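PDB 2I6X: hydrolase, haloacid dehalogenase-like family from Porphyromonas gingivalis, which probably acts as a hydrolase of the haloacid dehalogenase superfamily, although its natural substrate is not established. Local coordinates for residues A[148-153]-A[172-177]; A[178-183]-A[188-193]; A[108-113]-A[154-159]; A[139-144]-A[161-166]. All coordinates share one frame; numbering follows the deposited sequence.

All four contacts belong to the Rossmann-like core of a predicted HAD-family hydrolase, a parallel sheet ordered 139-142, 106-111, 7-10, 170-173, 189-191. Contacts 3 and 4, whose centres are about 5 Å apart, seat helix 153-163 on the first two strands. Contact 2 packs helix 177-185 on edge strand 189-191, its centre about 7 Å from that of contact 1 and about 16 Å from that of contact 4. Contact 1 lies at the strand ends where this family carries its catalytic residues; its K150 NZ also bonds L110 O of contact 3, 2.9 Å away. F156 (contact 3) and A183 (contact 2) meet where the helices adjoin, F156 CE1 and A183 CB being 3.8 Å apart.

Contact 1: A[148-153]-A[172-177]; sequences KYKPNE and FIDDGP
With CG beside the backbone N and anti to the carbonyl carbon (chi1 -63°), K150 stays extended except for one bend at chi3 (-75°), which carries NZ to D174. The aspartate holds CG anti to its own N (chi1 -162°), presenting the carboxylate to the lysine, and the two side chains meet from opposite directions. NZ of K150 lies 2.6 Å from OD2 of D174, a hydrogen-bonded salt bridge approached from the syn side and somewhat out of the carboxylate plane. The other oxygen is also engaged: G176 N donates to D174 OD1 at 2.8 Å, on the anti side, closing an Asx turn just ahead of helix 177-185. Apolar contact is slight; K150 CD comes within 4.3 Å of F172 CZ, at the ring edge and near its plane.

Further partners fix both groups. D174 OD2 also accepts from N179 ND2, while carboxylate atoms of D11 stand close to both D174 and D175. The sequence patterns fit HAD motifs: K150 would be the motif III lysine, D174 and D175 the motif IV acids, and D11 the nucleophile of the first motif. The chemistry implies a firmly oriented acid: K150 NZ bridges the D174 carboxylate and L110 O, and hydrogen bonds hold both D174 oxygens, consistent with positioning D174 beside D11.

Contact 2: A[178-183]-A[188-193]; sequences ANVATA and FHTYCP
Helix-on-strand packing within a beta-alpha-beta unit joins V180 and A183 to F188, T190 and C192: strand 170-173 leads into helix 177-185, and the chain returns as 189-191, an outermost strand of the Rossmann-like sheet. The geometry bears this out, for the axes of 178-183 and 189-191 run nearly antiparallel, at 165°, and approach to 8.4 Å.

V180 and A183, one helical turn apart, supply the helix side. The two methyls of V180 divide the work: CG1 rests against T190 OG1 at 3.6 Å, whereas CG2 meets C192, with CB and SG each 4.0 Å away, at the more exposed end. T190 likewise uses both branches. Its OG1 sits between the backbone N and the carbonyl carbon (chi1 61°), which puts CG2 beside the N and facing A183 CB at 3.7 Å; the hydroxyl finds its polar partner in E184 OE2, further along the helix. F172 and F156 also pack on A183, so A183 lies on the buried face of the helix.

In the short connection back to the sheet, F188 N donates to A183 O at 2.9 Å, and that same carbonyl oxygen lies in the plane of the F188 ring, at its edge, 3.2 Å from CD2.

Contact 3: A[108-113]-A[154-159]; sequences FLLSNT and DIFLEM
L110 is a forked bump that fits into a hollow formed by I155, F156 and M159 on one face of helix 153-163. The strand segment 108-111 and the helix segment 154-159 run nearly antiparallel (161°), with axes 10.4 Å apart, and the leucine spans that gap from the sheet. With CG anti to the backbone N (chi1 175°) and chi2 at 65°, the two methyls part toward I155 and F156. CD1 goes to I155, where it meets CD1 of that residue at 3.7 Å. CD2 goes to F156 and lies over one face of the ring, 3.9 Å from the F156 centroid and close to the normal, displaced toward the rim so that CE1 is the nearest carbon: a CH-pi contact in which the two side chains cross at about a right angle.

The remaining wall belongs to M159, a selenomethionine. Its chain runs extended from the helix and bends only at the last torsion, bringing CE to 3.9 Å from L110 CD2 while SE of M159 lies 4.0 Å from L110 CB. The hollow is thus built from residues of successive turns, I155 and M159 on one side of the helix with F156 reaching in from beside them. V9 and Y141, from the flanking strands, also touch both L110 and M159, and F156 makes an edge-to-face pair with F172.

No hydrogen bond crosses between the segments; helix and strand are joined here by apolar packing, including the CH-pi contact, with burial of these side chains probably the main gain.

Contact 4: A[139-144]-A[161-166]; sequences KVYASC and ADSGMK
The flat groups of Y141 and D162 stand almost perpendicular, ring and carboxylate planes 81° apart, with D162 OD2 at the ring edge and near the ring plane. Over one face of the same ring lies K139 CG, 3.9 Å above the plane and offset toward the rim. This is the polar end of the packing of helix 153-163 on strand 139-142, an outermost strand of the Rossmann-like HAD sheet.

One carboxylate oxygen carries most of the contact. Y141 OH donates to D162 OD2 at 2.5 Å, meeting the anti lone pair of that oxygen, while K139 NZ reaches D162 OD2 at 3.0 Å from the syn side, well out of the carboxylate plane. A second bond, from K139 NZ to D162 OD1, is weak. The aspartate is directed there by CG lying anti to its N (chi1 -180°), and the lysine by a bend at chi2, after which its tail crosses D162 at about a right angle. The two donors would probably favour the charged form of D162. K139 and D162 are at the surface, whereas the Y141 ring is buried against F108, L110 and M159, so the phenol links the apolar interior to the outer ion pair.

The helix ends just beyond D162, where G164 takes positive phi. S163 CB rests 3.5 Å from Y141 OH. The hydroxyl of S163 turns elsewhere: OG bonds M159 O one turn back and accepts from M165 N at 3.1 Å, closing an ST turn.

Contact 1: A[148-153]-A[172-177]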
loop_
_atom_site.group_PDB
_atom_site.type_symbol
_atom_site.label_atom_id
_atom_site.label_comp_id
_atom_site.label_asym_id
_atom_site.label_seq_id
_atom_site.Cartn_x
_atom_site.Cartn_y
_atom_site.Cartn_z
ATOM N N LYS A 148 -0.159 12.429 -3.702
ATOM C CA LYS A 148 0.369 11.874 -4.955
ATOM C C LYS A 148 0.143 10.364 -4.937
ATOM O O LYS A 148 -0.150 9.790 -3.883
ATOM C CB LYS A 148 1.873 12.154 -5.147
ATOM C CG LYS A 148 2.351 13.579 -4.932
ATOM C CD LYS A 148 3.857 13.643 -4.999
ATOM C CE LYS A 148 4.336 15.050 -5.364
ATOM N NZ LYS A 148 4.567 15.958 -4.214
ATOM N N TYR A 149 0.281 9.716 -6.089
ATOM C CA TYR A 149 -0.056 8.298 -6.182
ATOM C C TYR A 149 0.763 7.657 -7.250
ATOM O O TYR A 149 1.049 8.259 -8.261
ATOM C CB TYR A 149 -1.571 8.065 -6.439
ATOM C CG TYR A 149 -2.129 8.802 -7.650
ATOM C CD1 TYR A 149 -2.504 10.168 -7.561
ATOM C CD2 TYR A 149 -2.280 8.158 -8.884
ATOM C CE1 TYR A 149 -3.007 10.867 -8.667
ATOM C CE2 TYR A 149 -2.774 8.867 -10.011
ATOM C CZ TYR A 149 -3.138 10.212 -9.882
ATOM O OH TYR A 149 -3.637 10.912 -10.976
ATOM N N LYS A 150 1.140 6.419 -7.006
ATOM C CA LYS A 150 1.725 5.573 -8.029
ATOM C C LYS A 150 0.647 5.312 -9.083
ATOM O O LYS A 150 -0.524 5.226 -8.746
ATOM C CB LYS A 150 2.163 4.259 -7.414
ATOM C CG LYS A 150 3.229 4.410 -6.369
ATOM C CD LYS A 150 3.676 3.042 -5.808
ATOM C CE LYS A 150 2.625 2.497 -4.874
ATOM N NZ LYS A 150 2.984 1.145 -4.409
ATOM N N PRO A 151 1.050 5.142 -10.346
ATOM C CA PRO A 151 2.445 5.058 -10.810
ATOM C C PRO A 151 3.121 6.356 -11.274
ATOM O O PRO A 151 4.093 6.303 -12.009
ATOM C CB PRO A 151 2.348 4.062 -11.985
ATOM C CG PRO A 151 0.927 4.274 -12.542
ATOM C CD PRO A 151 0.098 4.957 -11.454
ATOM N N ASN A 152 2.628 7.513 -10.857
ATOM C CA ASN A 152 3.265 8.764 -11.260
ATOM C C ASN A 152 4.658 8.823 -10.672
ATOM O O ASN A 152 4.893 8.320 -9.563
ATOM C CB ASN A 152 2.468 9.965 -10.781
ATOM C CG ASN A 152 1.090 10.028 -11.388
ATOM O OD1 ASN A 152 0.927 9.744 -12.564
ATOM N ND2 ASN A 152 0.084 10.405 -10.585
ATOM N N GLU A 153 5.567 9.436 -11.422
ATOM C CA GLU A 153 6.944 9.661 -10.981
ATOM C C GLU A 153 7.036 10.616 -9.797
ATOM O O GLU A 153 7.903 10.441 -8.946
ATOM C CB GLU A 153 7.828 10.157 -12.148
ATOM C CG GLU A 153 8.077 9.075 -13.168
ATOM C CD GLU A 153 8.903 9.492 -14.349
ATOM O OE1 GLU A 153 9.462 10.618 -14.370
ATOM O OE2 GLU A 153 9.018 8.663 -15.282
ATOM N N PHE A 172 12.962 -2.339 -5.059
ATOM C CA PHE A 172 11.536 -1.929 -4.972
ATOM C C PHE A 172 10.645 -3.137 -5.184
ATOM O O PHE A 172 10.737 -3.808 -6.219
ATOM C CB PHE A 172 11.234 -0.829 -6.008
ATOM C CG PHE A 172 9.755 -0.398 -6.074
ATOM C CD1 PHE A 172 9.184 0.375 -5.058
ATOM C CD2 PHE A 172 8.958 -0.742 -7.172
ATOM C CE1 PHE A 172 7.814 0.796 -5.121
ATOM C CE2 PHE A 172 7.618 -0.336 -7.260
ATOM C CZ PHE A 172 7.034 0.438 -6.228
ATOM N N ILE A 173 9.818 -3.463 -4.183
ATOM C CA ILE A 173 9.015 -4.704 -4.205
ATOM C C ILE A 173 7.549 -4.328 -4.273
ATOM O O ILE A 173 6.969 -3.819 -3.297
ATOM C CB ILE A 173 9.356 -5.637 -3.014
ATOM C CG1 ILE A 173 10.868 -5.908 -2.954
ATOM C CG2 ILE A 173 8.533 -6.971 -3.071
ATOM C CD1 ILE A 173 11.373 -6.513 -1.616
ATOM N N ASP A 174 6.952 -4.529 -5.448
ATOM C CA ASP A 174 5.565 -4.088 -5.700
ATOM C C ASP A 174 4.920 -5.066 -6.673
ATOM O O ASP A 174 5.556 -5.481 -7.616
ATOM C CB ASP A 174 5.534 -2.660 -6.256
ATOM C CG ASP A 174 4.154 -1.973 -6.141
ATOM O OD1 ASP A 174 3.114 -2.607 -6.391
ATOM O OD2 ASP A 174 4.093 -0.755 -5.825
ATOM N N ASP A 175 3.661 -5.415 -6.428
ATOM C CA ASP A 175 2.919 -6.383 -7.225
ATOM C C ASP A 175 2.213 -5.698 -8.383
ATOM O O ASP A 175 1.603 -6.363 -9.223
ATOM C CB ASP A 175 1.871 -7.114 -6.339
ATOM C CG ASP A 175 0.845 -6.134 -5.681
ATOM O OD1 ASP A 175 1.244 -5.063 -5.116
ATOM O OD2 ASP A 175 -0.368 -6.457 -5.728
ATOM N N GLY A 176 2.276 -4.369 -8.396
ATOM C CA GLY A 176 1.684 -3.547 -9.445
ATOM C C GLY A 176 2.600 -3.360 -10.626
ATOM O O GLY A 176 3.597 -2.621 -10.540
ATOM N N PRO A 177 2.262 -4.001 -11.758
ATOM C CA PRO A 177 3.047 -3.864 -12.982
ATOM C C PRO A 177 3.384 -2.419 -13.364
ATOM O O PRO A 177 4.528 -2.147 -13.730
ATOM C CB PRO A 177 2.170 -4.555 -14.031
ATOM C CG PRO A 177 1.471 -5.675 -13.211
ATOM C CD PRO A 177 1.129 -4.960 -11.922
#

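Contact 2: A[178-183]-A[188-193]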
loop_
_atom_site.group_PDB
_atom_site.type_symbol
_atom_site.label_atom_id
_atom_site.label_comp_id
_atom_site.label_asym_id
_atom_site.label_seq_id
_atom_site.Cartn_x
_atom_site.Cartn_y
_atom_site.Cartn_z
ATOM N N ALA A 178 2.408 -1.502 -13.306
ATOM C CA ALA A 178 2.654 -0.081 -13.655
ATOM C C ALA A 178 3.588 0.589 -12.658
ATOM O O ALA A 178 4.401 1.393 -13.024
ATOM C CB ALA A 178 1.324 0.709 -13.780
ATOM N N ASN A 179 3.465 0.240 -11.386
ATOM C CA ASN A 179 4.360 0.737 -10.333
ATOM C C ASN A 179 5.818 0.281 -10.565
ATOM O O ASN A 179 6.748 1.098 -10.504
ATOM C CB ASN A 179 3.846 0.257 -8.958
ATOM C CG ASN A 179 2.448 0.816 -8.604
ATOM O OD1 ASN A 179 1.940 1.739 -9.246
ATOM N ND2 ASN A 179 1.835 0.256 -7.550
ATOM N N VAL A 180 5.993 -1.020 -10.821
ATOM C CA VAL A 180 7.281 -1.593 -11.231
ATOM C C VAL A 180 7.891 -0.939 -12.469
ATOM O O VAL A 180 9.080 -0.573 -12.476
ATOM C CB VAL A 180 7.154 -3.139 -11.433
ATOM C CG1 VAL A 180 8.338 -3.704 -12.169
ATOM C CG2 VAL A 180 6.968 -3.815 -10.112
ATOM N N ALA A 181 7.097 -0.792 -13.526
ATOM C CA ALA A 181 7.560 -0.094 -14.742
ATOM C C ALA A 181 8.094 1.325 -14.437
ATOM O O ALA A 181 9.110 1.735 -14.980
ATOM C CB ALA A 181 6.444 -0.037 -15.790
ATOM N N THR A 182 7.427 2.060 -13.553
ATOM C CA THR A 182 7.902 3.403 -13.196
ATOM C C THR A 182 9.199 3.343 -12.400
ATOM O O THR A 182 10.090 4.174 -12.613
ATOM C CB THR A 182 6.818 4.224 -12.427
ATOM O OG1 THR A 182 5.696 4.446 -13.285
ATOM C CG2 THR A 182 7.350 5.564 -11.961
ATOM N N ALA A 183 9.315 2.378 -11.488
ATOM C CA ALA A 183 10.562 2.242 -10.710
ATOM C C ALA A 183 11.756 1.829 -11.585
ATOM O O ALA A 183 12.879 2.338 -11.398
ATOM C CB ALA A 183 10.394 1.311 -9.544
ATOM N N PHE A 188 15.515 2.051 -10.329
ATOM C CA PHE A 188 15.403 1.042 -9.256
ATOM C C PHE A 188 15.641 -0.396 -9.725
ATOM O O PHE A 188 15.359 -0.732 -10.875
ATOM C CB PHE A 188 14.039 1.101 -8.546
ATOM C CG PHE A 188 13.789 2.387 -7.811
ATOM C CD1 PHE A 188 14.026 2.478 -6.442
ATOM C CD2 PHE A 188 13.298 3.515 -8.482
ATOM C CE1 PHE A 188 13.793 3.653 -5.759
ATOM C CE2 PHE A 188 13.059 4.701 -7.807
ATOM C CZ PHE A 188 13.314 4.789 -6.445
ATOM N N HIS A 189 16.186 -1.215 -8.819
ATOM C CA HIS A 189 16.019 -2.675 -8.853
ATOM C C HIS A 189 14.592 -2.971 -8.458
ATOM O O HIS A 189 14.065 -2.335 -7.548
ATOM C CB HIS A 189 16.998 -3.373 -7.915
ATOM C CG HIS A 189 18.419 -3.096 -8.273
ATOM N ND1 HIS A 189 19.076 -3.782 -9.274
ATOM C CD2 HIS A 189 19.280 -2.144 -7.839
ATOM C CE1 HIS A 189 20.294 -3.285 -9.419
ATOM N NE2 HIS A 189 20.446 -2.295 -8.555
ATOM N N THR A 190 13.949 -3.880 -9.184
ATOM C CA THR A 190 12.558 -4.189 -8.887
ATOM C C THR A 190 12.365 -5.679 -8.692
ATOM O O THR A 190 13.162 -6.497 -9.176
ATOM C CB THR A 190 11.538 -3.662 -9.959
ATOM O OG1 THR A 190 11.805 -4.265 -11.229
ATOM C CG2 THR A 190 11.555 -2.124 -10.085
ATOM N N TYR A 191 11.327 -6.014 -7.939
ATOM C CA TYR A 191 10.811 -7.386 -7.898
ATOM C C TYR A 191 9.282 -7.316 -7.845
ATOM O O TYR A 191 8.747 -6.511 -7.115
ATOM C CB TYR A 191 11.375 -8.177 -6.721
ATOM C CG TYR A 191 10.909 -9.612 -6.751
ATOM C CD1 TYR A 191 11.586 -10.565 -7.514
ATOM C CD2 TYR A 191 9.773 -10.016 -6.037
ATOM C CE1 TYR A 191 11.151 -11.869 -7.565
ATOM C CE2 TYR A 191 9.326 -11.311 -6.081
ATOM C CZ TYR A 191 10.016 -12.240 -6.845
ATOM O OH TYR A 191 9.585 -13.549 -6.889
ATOM N N CYS A 192 8.603 -8.121 -8.663
ATOM C CA CYS A 192 7.140 -8.067 -8.791
ATOM C C CYS A 192 6.531 -9.376 -8.301
ATOM O O CYS A 192 6.374 -10.325 -9.067
ATOM C CB CYS A 192 6.691 -7.778 -10.230
ATOM S SG CYS A 192 4.928 -7.273 -10.374
ATOM N N PRO A 193 6.188 -9.428 -7.008
ATOM C CA PRO A 193 5.557 -10.633 -6.486
ATOM C C PRO A 193 4.097 -10.680 -6.912
ATOM O O PRO A 193 3.521 -9.655 -7.302
ATOM C CB PRO A 193 5.651 -10.452 -4.963
ATOM C CG PRO A 193 5.683 -8.949 -4.758
ATOM C CD PRO A 193 6.328 -8.359 -5.994
#

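Contact 3: A[108-113]-A[154-159]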
loop_
_atom_site.group_PDB
_atom_site.type_symbol
_atom_site.label_atom_id
_atom_site.label_comp_id
_atom_site.label_asym_id
_atom_site.label_seq_id
_atom_site.Cartn_x
_atom_site.Cartn_y
_atom_site.Cartn_z
ATOM N N PHE A 108 11.759 1.122 3.656
ATOM C CA PHE A 108 10.729 2.101 3.360
ATOM C C PHE A 108 9.468 1.410 2.864
ATOM O O PHE A 108 9.533 0.331 2.307
ATOM C CB PHE A 108 11.258 3.095 2.333
ATOM C CG PHE A 108 12.531 3.762 2.766
ATOM C CD1 PHE A 108 12.495 4.888 3.597
ATOM C CD2 PHE A 108 13.767 3.241 2.383
ATOM C CE1 PHE A 108 13.670 5.481 4.030
ATOM C CE2 PHE A 108 14.942 3.849 2.794
ATOM C CZ PHE A 108 14.894 4.967 3.618
ATOM N N LEU A 109 8.323 2.033 3.114
ATOM C CA LEU A 109 7.071 1.613 2.509
ATOM C C LEU A 109 6.621 2.663 1.482
ATOM O O LEU A 109 6.614 3.867 1.770
ATOM C CB LEU A 109 5.994 1.384 3.576
ATOM C CG LEU A 109 4.684 0.715 3.116
ATOM C CD1 LEU A 109 4.780 -0.813 3.127
ATOM C CD2 LEU A 109 3.476 1.201 3.968
ATOM N N LEU A 110 6.274 2.220 0.277
ATOM C CA LEU A 110 5.665 3.135 -0.681
ATOM C C LEU A 110 4.345 2.506 -1.123
ATOM O O LEU A 110 4.313 1.520 -1.853
ATOM C CB LEU A 110 6.577 3.478 -1.874
ATOM C CG LEU A 110 5.936 4.339 -2.968
ATOM C CD1 LEU A 110 5.600 5.694 -2.394
ATOM C CD2 LEU A 110 6.799 4.481 -4.267
ATOM N N SER A 111 3.257 3.140 -0.701
ATOM C CA SER A 111 1.961 2.512 -0.793
ATOM C C SER A 111 0.863 3.450 -1.272
ATOM O O SER A 111 0.744 4.566 -0.775
ATOM C CB SER A 111 1.619 1.920 0.582
ATOM O OG SER A 111 0.283 1.533 0.627
ATOM N N ASN A 112 0.078 2.994 -2.252
ATOM C CA ASN A 112 -1.227 3.615 -2.528
ATOM C C ASN A 112 -2.228 3.066 -1.534
ATOM O O ASN A 112 -2.526 1.870 -1.535
ATOM C CB ASN A 112 -1.742 3.367 -3.942
ATOM C CG ASN A 112 -1.061 4.207 -4.967
ATOM O OD1 ASN A 112 -0.256 5.090 -4.658
ATOM N ND2 ASN A 112 -1.369 3.937 -6.218
ATOM N N THR A 113 -2.771 3.951 -0.707
ATOM C CA THR A 113 -3.611 3.505 0.374
ATOM C C THR A 113 -4.559 4.625 0.793
ATOM O O THR A 113 -4.458 5.759 0.325
ATOM C CB THR A 113 -2.732 2.961 1.556
ATOM O OG1 THR A 113 -3.523 2.131 2.415
ATOM C CG2 THR A 113 -2.081 4.089 2.367
ATOM N N ASP A 154 6.137 11.596 -9.707
ATOM C CA ASP A 154 6.227 12.547 -8.598
ATOM C C ASP A 154 6.310 11.889 -7.218
ATOM O O ASP A 154 7.086 12.333 -6.381
ATOM C CB ASP A 154 5.230 13.727 -8.661
ATOM C CG ASP A 154 3.748 13.318 -8.689
ATOM O OD1 ASP A 154 2.958 14.200 -9.121
ATOM O OD2 ASP A 154 3.350 12.192 -8.295
ATOM N N ILE A 155 5.575 10.804 -6.999
ATOM C CA ILE A 155 5.584 10.174 -5.676
ATOM C C ILE A 155 6.944 9.472 -5.416
ATOM O O ILE A 155 7.496 9.571 -4.320
ATOM C CB ILE A 155 4.348 9.236 -5.419
ATOM C CG1 ILE A 155 4.151 9.042 -3.891
ATOM C CG2 ILE A 155 4.454 7.893 -6.255
ATOM C CD1 ILE A 155 2.974 8.127 -3.435
ATOM N N PHE A 156 7.487 8.799 -6.427
ATOM C CA PHE A 156 8.863 8.294 -6.364
ATOM C C PHE A 156 9.896 9.391 -6.084
ATOM O O PHE A 156 10.829 9.186 -5.278
ATOM C CB PHE A 156 9.225 7.554 -7.642
ATOM C CG PHE A 156 8.470 6.243 -7.818
ATOM C CD1 PHE A 156 9.039 5.038 -7.415
ATOM C CD2 PHE A 156 7.196 6.228 -8.376
ATOM C CE1 PHE A 156 8.352 3.816 -7.575
ATOM C CE2 PHE A 156 6.474 5.007 -8.548
ATOM C CZ PHE A 156 7.051 3.800 -8.146
ATOM N N LEU A 157 9.737 10.539 -6.747
ATOM C CA LEU A 157 10.708 11.608 -6.619
ATOM C C LEU A 157 10.683 12.285 -5.230
ATOM O O LEU A 157 11.738 12.611 -4.681
ATOM C CB LEU A 157 10.572 12.625 -7.771
ATOM C CG LEU A 157 10.756 12.091 -9.213
ATOM C CD1 LEU A 157 10.635 13.223 -10.203
ATOM C CD2 LEU A 157 12.088 11.458 -9.424
ATOM N N GLU A 158 9.487 12.478 -4.670
ATOM C CA GLU A 158 9.359 12.984 -3.313
ATOM C C GLU A 158 10.092 12.047 -2.332
ATOM O O GLU A 158 10.905 12.511 -1.521
ATOM C CB GLU A 158 7.888 13.175 -2.930
ATOM C CG GLU A 158 7.719 13.951 -1.615
ATOM C CD GLU A 158 6.263 14.269 -1.246
ATOM O OE1 GLU A 158 5.456 14.459 -2.173
ATOM O OE2 GLU A 158 5.923 14.360 -0.037
HETATM N N MSE A 159 9.829 10.740 -2.458
HETATM C CA MSE A 159 10.489 9.688 -1.686
HETATM C C MSE A 159 12.024 9.733 -1.749
HETATM O O MSE A 159 12.696 9.741 -0.714
HETATM C CB MSE A 159 9.989 8.300 -2.117
HETATM C CG MSE A 159 10.779 7.175 -1.459
HETATM SE SE MSE A 159 10.053 5.388 -1.771
HETATM C CE MSE A 159 10.611 5.211 -3.658
#

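Contact 4: A[139-144]-A[161-166]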
loop_
_atom_site.group_PDB
_atom_site.type_symbol
_atom_site.label_atom_id
_atom_site.label_comp_id
_atom_site.label_asym_id
_atom_site.label_seq_id
_atom_site.Cartn_x
_atom_site.Cartn_y
_atom_site.Cartn_z
ATOM N N LYS A 139 10.884 5.118 7.070
ATOM C CA LYS A 139 9.753 5.985 6.755
ATOM C C LYS A 139 8.674 5.332 5.879
ATOM O O LYS A 139 8.963 4.522 5.001
ATOM C CB LYS A 139 10.221 7.304 6.131
ATOM C CG LYS A 139 9.136 8.366 6.080
ATOM C CD LYS A 139 9.721 9.754 6.273
ATOM C CE LYS A 139 8.656 10.824 6.212
ATOM N NZ LYS A 139 9.278 12.217 6.159
ATOM N N VAL A 140 7.433 5.732 6.152
ATOM C CA VAL A 140 6.250 5.365 5.391
ATOM C C VAL A 140 5.839 6.489 4.427
ATOM O O VAL A 140 5.613 7.643 4.825
ATOM C CB VAL A 140 5.096 4.975 6.353
ATOM C CG1 VAL A 140 3.791 4.755 5.598
ATOM C CG2 VAL A 140 5.488 3.705 7.129
ATOM N N TYR A 141 5.779 6.126 3.151
ATOM C CA TYR A 141 5.314 6.990 2.103
ATOM C C TYR A 141 3.937 6.515 1.629
ATOM O O TYR A 141 3.803 5.504 0.901
ATOM C CB TYR A 141 6.362 7.088 0.967
ATOM C CG TYR A 141 7.691 7.683 1.451
ATOM C CD1 TYR A 141 7.843 9.070 1.645
ATOM C CD2 TYR A 141 8.792 6.853 1.736
ATOM C CE1 TYR A 141 9.053 9.601 2.109
ATOM C CE2 TYR A 141 10.012 7.381 2.184
ATOM C CZ TYR A 141 10.142 8.740 2.373
ATOM O OH TYR A 141 11.356 9.233 2.838
ATOM N N ALA A 142 2.915 7.260 2.046
ATOM C CA ALA A 142 1.518 6.884 1.791
ATOM C C ALA A 142 0.849 7.887 0.879
ATOM O O ALA A 142 0.775 9.064 1.214
ATOM C CB ALA A 142 0.741 6.792 3.107
ATOM N N SER A 143 0.339 7.405 -0.252
ATOM C CA SER A 143 -0.299 8.248 -1.257
ATOM C C SER A 143 -1.217 9.339 -0.687
ATOM O O SER A 143 -1.059 10.518 -1.007
ATOM C CB SER A 143 -1.053 7.378 -2.265
ATOM O OG SER A 143 -2.148 6.738 -1.655
ATOM N N CYS A 144 -2.149 8.958 0.180
ATOM C CA CYS A 144 -3.116 9.919 0.736
ATOM C C CYS A 144 -2.490 10.942 1.682
ATOM O O CYS A 144 -3.070 12.003 1.906
ATOM C CB CYS A 144 -4.314 9.209 1.410
ATOM S SG CYS A 144 -3.878 8.027 2.731
ATOM N N ALA A 161 13.970 12.355 -2.773
ATOM C CA ALA A 161 14.390 13.595 -2.121
ATOM C C ALA A 161 14.348 13.492 -0.583
ATOM O O ALA A 161 15.302 13.878 0.099
ATOM C CB ALA A 161 13.546 14.762 -2.598
ATOM N N ASP A 162 13.253 12.945 -0.043
ATOM C CA ASP A 162 13.071 12.920 1.403
ATOM C C ASP A 162 13.991 11.918 2.108
ATOM O O ASP A 162 14.517 12.214 3.184
ATOM C CB ASP A 162 11.604 12.661 1.777
ATOM C CG ASP A 162 11.377 12.635 3.305
ATOM O OD1 ASP A 162 11.406 13.711 3.939
ATOM O OD2 ASP A 162 11.185 11.541 3.877
ATOM N N SER A 163 14.194 10.754 1.494
ATOM C CA SER A 163 14.994 9.678 2.095
ATOM C C SER A 163 16.472 9.743 1.754
ATOM O O SER A 163 17.303 9.216 2.499
ATOM C CB SER A 163 14.472 8.307 1.635
ATOM O OG SER A 163 14.764 8.154 0.249
ATOM N N GLY A 164 16.789 10.338 0.609
ATOM C CA GLY A 164 18.146 10.324 0.064
ATOM C C GLY A 164 18.600 8.996 -0.528
ATOM O O GLY A 164 19.788 8.770 -0.706
HETATM N N MSE A 165 17.660 8.115 -0.836
HETATM C CA MSE A 165 17.985 6.842 -1.470
HETATM C C MSE A 165 18.411 7.025 -2.926
HETATM O O MSE A 165 17.776 7.760 -3.696
HETATM C CB MSE A 165 16.799 5.879 -1.377
HETATM C CG MSE A 165 15.585 6.303 -2.197
HETATM SE SE MSE A 165 14.086 5.060 -2.018
HETATM C CE MSE A 165 13.688 5.164 -0.114
ATOM N N LYS A 166 19.516 6.380 -3.284
ATOM C CA LYS A 166 19.914 6.227 -4.686
ATOM C C LYS A 166 19.115 5.066 -5.296
ATOM O O LYS A 166 19.123 3.947 -4.753
ATOM C CB LYS A 166 21.419 5.974 -4.782
ATOM C CG LYS A 166 22.250 7.085 -4.171
ATOM C CD LYS A 166 23.720 6.939 -4.471
ATOM C CE LYS A 166 24.540 7.761 -3.498
ATOM N NZ LYS A 166 26.001 7.736 -3.826
#